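Local coordinates for guanine deaminase (Escherichia coli, PDB 6OHB) that catalyses the zinc-dependent hydrolytic deamination of guanine to xanthine and ammonia in purine degradation, at the zinc ion site and the interface of chains A and B. Sequence-based numbering; all coordinates share one arbitrary frame. Chains: chain A/B, Guanine deaminase.

Contact 1: the zinc ion site. Residues chain A 82, 84, 209, 235, 237, 276, 327. With ZN (zinc ion), chain C.
OD2 of the A:Asp327 carboxylate is gripped twice, by the zinc ion at 2.2 Å and, more weakly, by NE2 of A:His276. This is the mononuclear metal centre of the amidohydrolase superfamily, its HxH pair A:His82 and A:His84 lying on strand 78-84. OD1 also binds zinc, so the aspartate chelates through both oxygens and closes a near trigonal-bipyramidal set with NE2 of three histidines; waters or weak ligands may be unseen. The two rings of the pair reach the metal by different torsions: A:His82 has CG anti to the backbone N (chi1 179°), A:His84 has CG beside it (chi1 -64°). Behind A:His82, ND1 donates an almost straight bond of 2.8 Å to NE2 of A:His235, in the plane of the donor ring but tilted from that of the acceptor, which helps to fix the rotation of the A:His82 ring. A:His237, on strand 233-238, binds zinc at 2.0 Å through NE2, while its ND1 donates to the backbone O of A:Arg209 at 3.2 Å, from above the carbonyl plane. The cation would probably acidify a bound water, the nucleophile in this family. NE2 of A:His276 remains 3.9 Å from zinc, in the second shell, and its contact with OD2 could tune the carboxylate's charge.

Contact 2: the interface of chains A and B. Residues chain A 87-91, 122, 125, 329, 331-332, 334; chain B 398, 401-402, 405, 415, 419.
Helix 397-404 of B packs against the loop 88-91 of A in this helix-to-loop patch of the two-fold interface between the amidohydrolase subunits of the deposited pair, with B:Arg402 as its polar key. The arginine runs extended from CG to NE, with CG beside the backbone N (chi1 -62°), and pushes its guanidinium among backbone carbonyls of A. NE of B:Arg402 donates to A:Ser88 O at 2.9 Å, nearly straight and in the guanidinium plane, although it stands above the carbonyl plane. NH2 of B:Arg402 reaches A:Gly329 O at 3.1 Å along a carbonyl lone pair. A:Met90 O sits over the centre of one guanidinium face, where the N-H groups do not point at it; the contact is likely to be electrostatic. A:Val91 slides past the arginine stem, CG2 lying 3.6 Å from B:Arg402 CB. An alanine in place of B:Arg402 would remove both bonds and would probably loosen the loop 88-91 and the backbone at A:Gly329. On the apolar flank, B:Leu401 has CG anti to its backbone N (chi1 179°) and sends CD2 tip to tip against A:Met122 CE and CE2 of the A:Phe125 ring, each at 3.7 Å. B:Leu398 places CD1 obliquely near A:Phe334 CE1. The looser margin is at B:Asn405, whose ND2 turns back to B:Leu401 O at 3.1 Å and meets A:Glu89 only at CB, 3.7 Å away.

Contact 3: the interface of chains A and B. Residues chain A 93-96, 303-306, 332; chain B 341, 344-345, 348, 414, 418.
This is a mixed polar and aromatic patch of the two-fold interface of the deposited pair, in which helix 336-349 of B docks against the end of helix 299-304 and the loop 93-96 of A; it would help to hold the subunits together if this is the biological dimer. A:Tyr304 loses the most surface to the partner, 113 Å². The A:Tyr304 and B:Tyr344 side chains cross at about a right angle, CD1 of A:Tyr304 resting 3.6 Å from CE2 of B:Tyr344, and B:Tyr344 CD2 lies at the edge of the A:Tyr304 ring. At the tip, the A:Tyr304 phenol OH accepts from ND2 of B:Asn341, in the amide plane, and shares a hydrogen bond of 3.1 Å with OG1 of A:Thr332, so bonds from both chains fix it. B:Tyr344, with CG anti to its backbone N (chi1 178°), points its own OH at the backbone N of A:Gly95, which donates in the ring plane at 2.5 Å, a notably short bond. B:Gln348 CG and B:Phe414 CE1 lie over opposite faces of the B:Tyr344 ring, both toward the rim. A leucine in place of B:Tyr344 would lose the phenol acceptor and would probably leave the loop at A:Gly95 less firmly held. Nearby, B:Lys345 crosses A:Leu303 at about a right angle, its CD 4.0 Å from CB of the leucine. The amide of B:Gln348, bent at chi2 (-65°), donates weakly through NE2 to A:Tyr304 O at 3.1 Å.

Contact 4: the interface of chains A and B. Residues chain A 406, 408, 410-411, 414; chain B 91, 93-94.
From CB outward, A:Phe414 on helix 409-419 meets B:Ala93 at each step: CB lies 3.7 Å from the alanine CB, CG 3.6 Å from the same methyl, and the ring out to CZ spreads beneath the alanine CA. With CG anti to the backbone N (chi1 -169°), the ring turns one face to the partner, and B:Ala93 CA sits over its centre, 3.7 Å above, in a CH-pi contact. The alanine methyl also touches A:Asp411, whose OD1 is 3.3 Å from it. B:Val91 comes at that carboxylate obliquely, and its CG2 lies 3.4 Å from OG of A:Ser406. B:Tyr94 crosses A:Val410 at about a right angle: its phenol OH stands 3.6 Å from the valine CG2, which takes the crowded position, CG1 being anti to the carbonyl carbon (chi1 -49°). OG of A:Ser408 approaches OH of B:Tyr94 at 3.6 Å, beyond bonding distance, and instead accepts from the backbone N of A:Asp411 at 3.1 Å. That bond resembles an N-terminal helix cap and would steady the start of helix 409-419. The patch thus seats the 91-94 loop of B against this helix of A by packing alone, adding van der Waals contact to what is probably the biological dimer.

Contact 1: the zinc ion site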
loop_
_atom_site.group_PDB
_atom_site.type_symbol
_atom_site.label_atom_id
_atom_site.label_comp_id
_atom_site.label_asym_id
_atom_site.label_seq_id
_atom_site.Cartn_x
_atom_site.Cartn_y
_atom_site.Cartn_z
ATOM N N HIS A 82 -10.002 15.220 -2.571
ATOM C CA HIS A 82 -8.920 16.013 -3.166
ATOM C C HIS A 82 -8.175 15.141 -4.169
ATOM O O HIS A 82 -7.519 14.171 -3.779
ATOM C CB HIS A 82 -7.967 16.561 -2.103
ATOM C CG HIS A 82 -6.828 17.359 -2.665
ATOM N ND1 HIS A 82 -6.991 18.616 -3.206
ATOM C CD2 HIS A 82 -5.508 17.072 -2.776
ATOM C CE1 HIS A 82 -5.822 19.072 -3.621
ATOM N NE2 HIS A 82 -4.905 18.155 -3.369
ATOM N N HIS A 84 -6.138 15.559 -8.275
ATOM C CA HIS A 84 -5.688 16.420 -9.367
ATOM C C HIS A 84 -5.925 15.686 -10.694
ATOM O O HIS A 84 -5.297 14.657 -10.961
ATOM C CB HIS A 84 -4.211 16.800 -9.192
ATOM C CG HIS A 84 -3.904 17.633 -7.973
ATOM N ND1 HIS A 84 -3.625 18.982 -8.041
ATOM C CD2 HIS A 84 -3.756 17.292 -6.670
ATOM C CE1 HIS A 84 -3.357 19.444 -6.832
ATOM N NE2 HIS A 84 -3.438 18.440 -5.983
ATOM N N ARG A 209 -4.519 27.403 -6.342
ATOM C CA ARG A 209 -3.656 26.269 -6.016
ATOM C C ARG A 209 -3.209 26.337 -4.561
ATOM O O ARG A 209 -3.537 25.459 -3.754
ATOM C CB ARG A 209 -2.448 26.219 -6.956
ATOM C CG ARG A 209 -1.633 24.940 -6.793
ATOM C CD ARG A 209 -0.456 24.868 -7.746
ATOM N NE ARG A 209 -0.864 24.758 -9.142
ATOM C CZ ARG A 209 -1.028 23.608 -9.789
ATOM N NH1 ARG A 209 -0.823 22.451 -9.167
ATOM N NH2 ARG A 209 -1.394 23.618 -11.063
ATOM N N HIS A 235 -11.636 25.479 -2.761
ATOM C CA HIS A 235 -10.784 24.297 -2.692
ATOM C C HIS A 235 -9.333 24.726 -2.836
ATOM O O HIS A 235 -8.957 25.268 -3.879
ATOM C CB HIS A 235 -11.171 23.310 -3.797
ATOM C CG HIS A 235 -10.449 22.004 -3.725
ATOM N ND1 HIS A 235 -10.308 21.171 -4.815
ATOM C CD2 HIS A 235 -9.834 21.382 -2.691
ATOM C CE1 HIS A 235 -9.640 20.091 -4.454
ATOM N NE2 HIS A 235 -9.340 20.195 -3.171
ATOM N N HIS A 237 -4.926 24.091 -1.164
ATOM C CA HIS A 237 -3.975 23.370 -0.321
ATOM C C HIS A 237 -3.624 24.218 0.908
ATOM O O HIS A 237 -3.609 25.450 0.840
ATOM C CB HIS A 237 -2.698 23.027 -1.106
ATOM C CG HIS A 237 -2.870 21.978 -2.173
ATOM N ND1 HIS A 237 -3.218 22.278 -3.475
ATOM C CD2 HIS A 237 -2.671 20.637 -2.140
ATOM C CE1 HIS A 237 -3.250 21.165 -4.189
ATOM N NE2 HIS A 237 -2.928 20.153 -3.403
ATOM N N HIS A 276 -4.625 18.585 2.999
ATOM C CA HIS A 276 -3.437 18.185 3.752
ATOM C C HIS A 276 -3.533 18.592 5.217
ATOM O O HIS A 276 -3.832 17.743 6.063
ATOM C CB HIS A 276 -2.162 18.724 3.097
ATOM C CG HIS A 276 -1.984 18.262 1.684
ATOM N ND1 HIS A 276 -1.796 16.937 1.354
ATOM C CD2 HIS A 276 -1.981 18.946 0.515
ATOM C CE1 HIS A 276 -1.679 16.825 0.042
ATOM N NE2 HIS A 276 -1.788 18.030 -0.492
ATOM N N ASP A 327 -4.812 12.731 -3.486
ATOM C CA ASP A 327 -3.825 13.581 -4.196
ATOM C C ASP A 327 -3.193 12.811 -5.338
ATOM O O ASP A 327 -1.971 12.732 -5.453
ATOM C CB ASP A 327 -2.755 14.254 -3.299
ATOM C CG ASP A 327 -2.575 15.775 -3.685
ATOM O OD1 ASP A 327 -3.067 16.152 -4.712
ATOM O OD2 ASP A 327 -1.971 16.674 -3.116
HETATM ZN ZN ZN C . -3.050 18.249 -4.133
#

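Contact 2: the interface of chains A and B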
loop_
_atom_site.group_PDB
_atom_site.type_symbol
_atom_site.label_atom_id
_atom_site.label_comp_id
_atom_site.label_asym_id
_atom_site.label_seq_id
_atom_site.Cartn_x
_atom_site.Cartn_y
_atom_site.Cartn_z
ATOM N N GLN A 87 -2.766 14.931 -13.739
ATOM C CA GLN A 87 -1.531 14.438 -13.140
ATOM C C GLN A 87 -1.433 12.917 -13.107
ATOM O O GLN A 87 -0.538 12.388 -12.431
ATOM C CB GLN A 87 -1.380 14.983 -11.717
ATOM C CG GLN A 87 -1.047 16.464 -11.643
ATOM C CD GLN A 87 -0.892 16.944 -10.220
ATOM O OE1 GLN A 87 -0.870 16.144 -9.283
ATOM N NE2 GLN A 87 -0.772 18.255 -10.046
ATOM N N SER A 88 -2.313 12.200 -13.811
ATOM C CA SER A 88 -2.330 10.743 -13.712
ATOM C C SER A 88 -1.014 10.125 -14.181
ATOM O O SER A 88 -0.557 9.126 -13.615
ATOM C CB SER A 88 -3.501 10.181 -14.520
ATOM O OG SER A 88 -4.742 10.665 -14.034
ATOM N N GLU A 89 -0.384 10.710 -15.198
ATOM C CA GLU A 89 0.813 10.136 -15.801
ATOM C C GLU A 89 2.102 10.514 -15.080
ATOM O O GLU A 89 3.168 10.008 -15.450
ATOM C CB GLU A 89 0.910 10.553 -17.276
ATOM C CG GLU A 89 1.162 12.037 -17.497
ATOM C CD GLU A 89 -0.118 12.836 -17.685
ATOM O OE1 GLU A 89 -1.099 12.588 -16.947
ATOM O OE2 GLU A 89 -0.144 13.714 -18.575
ATOM N N MET A 90 2.031 11.363 -14.058
ATOM C CA MET A 90 3.231 11.905 -13.431
ATOM C C MET A 90 4.093 10.804 -12.823
ATOM O O MET A 90 3.634 10.034 -11.973
ATOM C CB MET A 90 2.841 12.922 -12.359
ATOM C CG MET A 90 3.828 14.068 -12.214
ATOM S SD MET A 90 3.692 14.925 -10.634
ATOM C CE MET A 90 1.929 14.999 -10.447
ATOM N N VAL A 91 5.348 10.740 -13.259
ATOM C CA VAL A 91 6.351 9.850 -12.686
ATOM C C VAL A 91 7.421 10.723 -12.048
ATOM O O VAL A 91 8.059 11.534 -12.731
ATOM C CB VAL A 91 6.958 8.917 -13.745
ATOM C CG1 VAL A 91 8.036 8.029 -13.121
ATOM C CG2 VAL A 91 5.873 8.080 -14.401
ATOM N N MET A 122 -7.358 12.477 -21.704
ATOM C CA MET A 122 -7.063 12.250 -20.299
ATOM C C MET A 122 -8.278 12.483 -19.415
ATOM O O MET A 122 -8.359 11.900 -18.332
ATOM C CB MET A 122 -5.902 13.136 -19.853
ATOM C CG MET A 122 -4.583 12.821 -20.561
ATOM S SD MET A 122 -4.185 11.059 -20.593
ATOM C CE MET A 122 -3.700 10.785 -18.890
ATOM N N PHE A 125 -9.922 9.153 -19.567
ATOM C CA PHE A 125 -9.135 8.226 -18.750
ATOM C C PHE A 125 -9.366 8.457 -17.258
ATOM O O PHE A 125 -9.494 7.500 -16.481
ATOM C CB PHE A 125 -7.646 8.366 -19.089
ATOM C CG PHE A 125 -6.741 7.511 -18.242
ATOM C CD1 PHE A 125 -6.406 6.232 -18.641
ATOM C CD2 PHE A 125 -6.221 7.989 -17.050
ATOM C CE1 PHE A 125 -5.574 5.438 -17.863
ATOM C CE2 PHE A 125 -5.390 7.200 -16.270
ATOM C CZ PHE A 125 -5.068 5.923 -16.679
ATOM N N GLY A 329 -1.582 12.060 -8.693
ATOM C CA GLY A 329 -0.419 12.864 -8.991
ATOM C C GLY A 329 0.682 12.463 -8.025
ATOM O O GLY A 329 1.484 11.571 -8.322
ATOM N N GLY A 331 0.003 11.153 -5.025
ATOM C CA GLY A 331 -0.452 9.829 -4.675
ATOM C C GLY A 331 -0.387 8.890 -5.863
ATOM O O GLY A 331 -0.361 9.303 -7.026
ATOM N N THR A 332 -0.344 7.594 -5.562
ATOM C CA THR A 332 -0.126 6.578 -6.581
ATOM C C THR A 332 -1.367 5.754 -6.901
ATOM O O THR A 332 -1.302 4.890 -7.780
ATOM C CB THR A 332 1.030 5.650 -6.177
ATOM O OG1 THR A 332 0.879 5.237 -4.813
ATOM C CG2 THR A 332 2.371 6.362 -6.349
ATOM N N PHE A 334 -5.861 5.578 -7.319
ATOM C CA PHE A 334 -7.216 6.125 -7.302
ATOM C C PHE A 334 -8.110 5.450 -6.272
ATOM O O PHE A 334 -9.254 5.882 -6.092
ATOM C CB PHE A 334 -7.901 5.962 -8.666
ATOM C CG PHE A 334 -7.459 6.945 -9.715
ATOM C CD1 PHE A 334 -6.307 6.721 -10.458
ATOM C CD2 PHE A 334 -8.218 8.070 -9.989
ATOM C CE1 PHE A 334 -5.912 7.615 -11.440
ATOM C CE2 PHE A 334 -7.826 8.970 -10.967
ATOM C CZ PHE A 334 -6.674 8.741 -11.693
ATOM N N LEU B 398 -3.181 2.495 -14.946
ATOM C CA LEU B 398 -2.336 3.561 -14.419
ATOM C C LEU B 398 -0.864 3.178 -14.483
ATOM O O LEU B 398 -0.009 4.007 -14.830
ATOM C CB LEU B 398 -2.734 3.901 -12.984
ATOM C CG LEU B 398 -2.030 5.140 -12.424
ATOM C CD1 LEU B 398 -2.463 6.392 -13.175
ATOM C CD2 LEU B 398 -2.266 5.303 -10.927
ATOM N N LEU B 401 0.204 3.524 -18.032
ATOM C CA LEU B 401 0.313 4.925 -18.425
ATOM C C LEU B 401 1.602 5.547 -17.903
ATOM O O LEU B 401 2.270 6.299 -18.621
ATOM C CB LEU B 401 -0.900 5.710 -17.924
ATOM C CG LEU B 401 -0.916 7.210 -18.242
ATOM C CD1 LEU B 401 -1.190 7.443 -19.720
ATOM C CD2 LEU B 401 -1.940 7.944 -17.381
ATOM N N ARG B 402 1.969 5.242 -16.657
ATOM C CA ARG B 402 3.187 5.812 -16.089
ATOM C C ARG B 402 4.441 5.143 -16.639
ATOM O O ARG B 402 5.493 5.786 -16.738
ATOM C CB ARG B 402 3.148 5.705 -14.568
ATOM C CG ARG B 402 1.999 6.484 -13.947
ATOM C CD ARG B 402 2.198 6.675 -12.462
ATOM N NE ARG B 402 1.433 7.812 -11.970
ATOM C CZ ARG B 402 1.516 8.287 -10.734
ATOM N NH1 ARG B 402 2.334 7.720 -9.860
ATOM N NH2 ARG B 402 0.781 9.331 -10.375
ATOM N N ASN B 405 5.375 6.483 -20.020
ATOM C CA ASN B 405 5.994 7.796 -19.918
ATOM C C ASN B 405 7.345 7.765 -19.217
ATOM O O ASN B 405 7.913 8.830 -18.957
ATOM C CB ASN B 405 5.058 8.762 -19.189
ATOM C CG ASN B 405 4.073 9.423 -20.124
ATOM O OD1 ASN B 405 4.449 10.256 -20.950
ATOM N ND2 ASN B 405 2.803 9.044 -20.012
ATOM N N VAL B 415 8.389 3.130 -11.109
ATOM C CA VAL B 415 7.013 2.780 -11.460
ATOM C C VAL B 415 6.684 1.369 -10.985
ATOM O O VAL B 415 5.624 1.126 -10.389
ATOM C CB VAL B 415 6.780 2.953 -12.969
ATOM C CG1 VAL B 415 5.575 2.151 -13.415
ATOM C CG2 VAL B 415 6.582 4.428 -13.293
ATOM N N LEU B 419 3.687 1.245 -8.151
ATOM C CA LEU B 419 2.411 0.811 -8.708
ATOM C C LEU B 419 2.286 -0.704 -8.783
ATOM O O LEU B 419 1.235 -1.204 -9.193
ATOM C CB LEU B 419 2.204 1.396 -10.114
ATOM C CG LEU B 419 1.705 2.830 -10.332
ATOM C CD1 LEU B 419 0.364 3.049 -9.659
ATOM C CD2 LEU B 419 2.716 3.871 -9.874
#

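Contact 3: the interface of chains A and B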
loop_
_atom_site.group_PDB
_atom_site.type_symbol
_atom_site.label_atom_id
_atom_site.label_comp_id
_atom_site.label_asym_id
_atom_site.label_seq_id
_atom_site.Cartn_x
_atom_site.Cartn_y
_atom_site.Cartn_z
ATOM N N ALA A 93 10.932 11.352 -9.541
ATOM C CA ALA A 93 12.147 10.772 -8.997
ATOM C C ALA A 93 11.934 10.414 -7.525
ATOM O O ALA A 93 10.944 10.801 -6.895
ATOM C CB ALA A 93 13.325 11.735 -9.155
ATOM N N TYR A 94 12.876 9.658 -6.975
ATOM C CA TYR A 94 12.762 9.217 -5.594
ATOM C C TYR A 94 13.237 10.303 -4.638
ATOM O O TYR A 94 14.197 11.026 -4.919
ATOM C CB TYR A 94 13.568 7.935 -5.374
ATOM N N GLY A 95 12.536 10.428 -3.511
ATOM C CA GLY A 95 13.028 11.168 -2.368
ATOM C C GLY A 95 12.758 12.656 -2.362
ATOM O O GLY A 95 12.943 13.292 -1.316
ATOM N N GLU A 96 12.331 13.236 -3.479
ATOM C CA GLU A 96 12.159 14.678 -3.523
ATOM C C GLU A 96 10.860 15.087 -2.827
ATOM O O GLU A 96 9.917 14.301 -2.700
ATOM C CB GLU A 96 12.186 15.177 -4.968
ATOM C CG GLU A 96 13.596 15.263 -5.545
ATOM C CD GLU A 96 14.227 16.616 -5.297
ATOM O OE1 GLU A 96 15.432 16.792 -5.575
ATOM O OE2 GLU A 96 13.515 17.500 -4.791
ATOM N N LEU A 303 2.845 10.660 2.933
ATOM C CA LEU A 303 3.956 9.763 3.229
ATOM C C LEU A 303 5.018 9.784 2.129
ATOM O O LEU A 303 6.217 9.814 2.430
ATOM C CB LEU A 303 3.437 8.343 3.450
ATOM C CG LEU A 303 2.742 8.081 4.786
ATOM C CD1 LEU A 303 2.247 6.645 4.860
ATOM C CD2 LEU A 303 3.678 8.389 5.940
ATOM N N TYR A 304 4.605 9.779 0.854
ATOM C CA TYR A 304 5.583 9.772 -0.235
ATOM C C TYR A 304 6.475 11.009 -0.207
ATOM O O TYR A 304 7.668 10.928 -0.523
ATOM C CB TYR A 304 4.881 9.680 -1.593
ATOM C CG TYR A 304 4.534 8.277 -2.047
ATOM C CD1 TYR A 304 5.515 7.299 -2.180
ATOM C CD2 TYR A 304 3.226 7.938 -2.368
ATOM C CE1 TYR A 304 5.193 6.015 -2.603
ATOM C CE2 TYR A 304 2.897 6.663 -2.794
ATOM C CZ TYR A 304 3.877 5.706 -2.909
ATOM O OH TYR A 304 3.528 4.443 -3.333
ATOM N N LEU A 305 5.910 12.165 0.133
ATOM C CA LEU A 305 6.630 13.435 0.136
ATOM C C LEU A 305 7.270 13.766 1.480
ATOM O O LEU A 305 7.824 14.860 1.629
ATOM C CB LEU A 305 5.695 14.574 -0.285
ATOM C CG LEU A 305 5.376 14.795 -1.771
ATOM C CD1 LEU A 305 6.547 15.445 -2.477
ATOM C CD2 LEU A 305 4.961 13.529 -2.508
ATOM N N GLY A 306 7.201 12.861 2.452
ATOM C CA GLY A 306 7.735 13.140 3.777
ATOM C C GLY A 306 7.105 14.354 4.419
ATOM O O GLY A 306 7.791 15.129 5.097
ATOM N N THR A 332 -0.344 7.594 -5.562
ATOM C CA THR A 332 -0.126 6.578 -6.581
ATOM C C THR A 332 -1.367 5.754 -6.901
ATOM O O THR A 332 -1.302 4.890 -7.780
ATOM C CB THR A 332 1.030 5.650 -6.177
ATOM O OG1 THR A 332 0.879 5.237 -4.813
ATOM C CG2 THR A 332 2.371 6.362 -6.349
ATOM N N ASN B 341 7.876 -0.379 -1.493
ATOM C CA ASN B 341 7.125 0.871 -1.436
ATOM C C ASN B 341 6.935 1.338 0.006
ATOM O O ASN B 341 7.155 2.519 0.332
ATOM C CB ASN B 341 5.780 0.691 -2.128
ATOM C CG ASN B 341 5.263 1.978 -2.709
ATOM O OD1 ASN B 341 6.036 2.800 -3.204
ATOM N ND2 ASN B 341 3.954 2.175 -2.639
ATOM N N TYR B 344 10.094 2.656 1.328
ATOM C CA TYR B 344 10.323 4.009 0.833
ATOM C C TYR B 344 9.589 5.036 1.689
ATOM O O TYR B 344 10.156 6.072 2.051
ATOM C CB TYR B 344 9.884 4.102 -0.632
ATOM C CG TYR B 344 10.029 5.475 -1.258
ATOM C CD1 TYR B 344 11.230 5.877 -1.836
ATOM C CD2 TYR B 344 8.960 6.368 -1.281
ATOM C CE1 TYR B 344 11.368 7.132 -2.412
ATOM C CE2 TYR B 344 9.085 7.628 -1.855
ATOM C CZ TYR B 344 10.291 8.004 -2.419
ATOM O OH TYR B 344 10.413 9.252 -2.988
ATOM N N LYS B 345 8.335 4.748 2.051
ATOM C CA LYS B 345 7.593 5.675 2.914
ATOM C C LYS B 345 8.216 5.774 4.310
ATOM O O LYS B 345 8.374 6.881 4.859
ATOM C CB LYS B 345 6.128 5.246 3.009
ATOM C CG LYS B 345 5.391 5.297 1.678
ATOM C CD LYS B 345 3.979 4.755 1.805
ATOM C CE LYS B 345 3.626 3.852 0.637
ATOM N NZ LYS B 345 2.581 2.857 1.023
ATOM N N GLN B 348 11.306 7.858 4.002
ATOM C CA GLN B 348 10.963 9.256 3.761
ATOM C C GLN B 348 10.606 9.963 5.059
ATOM O O GLN B 348 10.945 11.138 5.252
ATOM C CB GLN B 348 9.793 9.353 2.782
ATOM C CG GLN B 348 10.189 9.368 1.321
ATOM C CD GLN B 348 10.989 10.598 0.956
ATOM O OE1 GLN B 348 12.193 10.515 0.704
ATOM N NE2 GLN B 348 10.329 11.753 0.937
ATOM N N PHE B 414 11.117 2.758 -10.456
ATOM C CA PHE B 414 10.239 3.470 -9.538
ATOM C C PHE B 414 8.769 3.172 -9.829
ATOM O O PHE B 414 7.967 3.012 -8.899
ATOM C CB PHE B 414 10.523 4.969 -9.606
ATOM C CG PHE B 414 9.866 5.753 -8.509
ATOM C CD1 PHE B 414 10.378 5.724 -7.224
ATOM C CD2 PHE B 414 8.727 6.507 -8.758
ATOM C CE1 PHE B 414 9.768 6.436 -6.204
ATOM C CE2 PHE B 414 8.113 7.227 -7.742
ATOM C CZ PHE B 414 8.634 7.190 -6.465
ATOM N N THR B 418 6.247 1.548 -7.066
ATOM C CA THR B 418 5.142 2.297 -6.476
ATOM C C THR B 418 3.777 1.834 -6.958
ATOM O O THR B 418 2.796 1.999 -6.228
ATOM C CB THR B 418 5.281 3.796 -6.757
ATOM O OG1 THR B 418 5.357 4.021 -8.169
ATOM C CG2 THR B 418 6.522 4.346 -6.084
#

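Contact 4: the interface of chains A and B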
loop_
_atom_site.group_PDB
_atom_site.type_symbol
_atom_site.label_atom_id
_atom_site.label_comp_id
_atom_site.label_asym_id
_atom_site.label_seq_id
_atom_site.Cartn_x
_atom_site.Cartn_y
_atom_site.Cartn_z
ATOM N N SER A 406 -12.775 -14.284 9.164
ATOM C CA SER A 406 -13.265 -13.174 9.960
ATOM C C SER A 406 -14.678 -13.475 10.434
ATOM O O SER A 406 -15.519 -13.939 9.661
ATOM C CB SER A 406 -13.243 -11.876 9.154
ATOM O OG SER A 406 -11.914 -11.483 8.857
ATOM N N SER A 408 -16.486 -11.106 12.795
ATOM C CA SER A 408 -17.216 -9.860 12.975
ATOM C C SER A 408 -17.230 -9.036 11.688
ATOM O O SER A 408 -16.414 -9.229 10.783
ATOM C CB SER A 408 -16.609 -9.050 14.116
ATOM O OG SER A 408 -15.451 -8.372 13.678
ATOM N N VAL A 410 -16.636 -5.795 11.507
ATOM C CA VAL A 410 -15.474 -4.909 11.484
ATOM C C VAL A 410 -14.269 -5.640 10.911
ATOM O O VAL A 410 -13.448 -5.050 10.199
ATOM C CB VAL A 410 -15.177 -4.340 12.888
ATOM C CG1 VAL A 410 -16.430 -3.794 13.520
ATOM C CG2 VAL A 410 -14.529 -5.378 13.799
ATOM N N ASP A 411 -14.153 -6.938 11.201
ATOM C CA ASP A 411 -13.083 -7.740 10.622
ATOM C C ASP A 411 -13.203 -7.804 9.103
ATOM O O ASP A 411 -12.197 -7.709 8.391
ATOM C CB ASP A 411 -13.099 -9.144 11.229
ATOM C CG ASP A 411 -12.326 -9.227 12.536
ATOM O OD1 ASP A 411 -11.751 -8.202 12.959
ATOM O OD2 ASP A 411 -12.287 -10.322 13.137
ATOM N N PHE A 414 -12.205 -4.540 7.661
ATOM C CA PHE A 414 -10.758 -4.403 7.763
ATOM C C PHE A 414 -10.052 -5.207 6.677
ATOM O O PHE A 414 -9.059 -4.744 6.101
ATOM C CB PHE A 414 -10.300 -4.836 9.158
ATOM C CG PHE A 414 -8.872 -4.497 9.460
ATOM C CD1 PHE A 414 -8.512 -3.200 9.787
ATOM C CD2 PHE A 414 -7.888 -5.477 9.423
ATOM C CE1 PHE A 414 -7.193 -2.877 10.068
ATOM C CE2 PHE A 414 -6.565 -5.164 9.701
ATOM C CZ PHE A 414 -6.217 -3.862 10.025
ATOM N N VAL B 91 -6.129 -11.837 10.571
ATOM C CA VAL B 91 -6.663 -10.478 10.541
ATOM C C VAL B 91 -6.629 -9.916 11.955
ATOM O O VAL B 91 -7.144 -10.535 12.891
ATOM C CB VAL B 91 -8.070 -10.411 9.910
ATOM C CG1 VAL B 91 -8.070 -11.098 8.567
ATOM C CG2 VAL B 91 -9.125 -11.056 10.800
ATOM N N ALA B 93 -7.765 -6.455 13.525
ATOM C CA ALA B 93 -8.434 -5.201 13.201
ATOM C C ALA B 93 -8.393 -4.178 14.325
ATOM O O ALA B 93 -8.571 -2.981 14.062
ATOM C CB ALA B 93 -9.895 -5.466 12.826
ATOM N N TYR B 94 -8.152 -4.608 15.561
ATOM C CA TYR B 94 -8.334 -3.760 16.730
ATOM C C TYR B 94 -7.085 -2.960 17.089
ATOM O O TYR B 94 -6.924 -2.569 18.252
ATOM C CB TYR B 94 -8.808 -4.611 17.909
ATOM C CG TYR B 94 -10.097 -5.339 17.589
ATOM C CD1 TYR B 94 -11.301 -4.645 17.497
ATOM C CD2 TYR B 94 -10.110 -6.708 17.344
ATOM C CE1 TYR B 94 -12.484 -5.296 17.190
ATOM C CE2 TYR B 94 -11.292 -7.368 17.035
ATOM C CZ TYR B 94 -12.475 -6.656 16.960
ATOM O OH TYR B 94 -13.651 -7.304 16.654
#

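Contacts 2 and 3 adjoin, their C-alpha centres about 14 Å apart and A:Thr332 common to both; they lie about 16 and 18 Å from contact 1. Contact 4 is about 32 Å from contacts 1 and 2 and about 29 Å from contact 3. It draws on the loop carrying Val91, Ala93 and Tyr94 and on helix 409-419, which contacts 2 and 3 use with the chains exchanged, as expected of a two-fold interface, though the loop is not identical in the two copies. This loop closely follows the zinc-binding strand 78-84, so pairing may help to steady the active-site surroundings, though the structure alone does not show this.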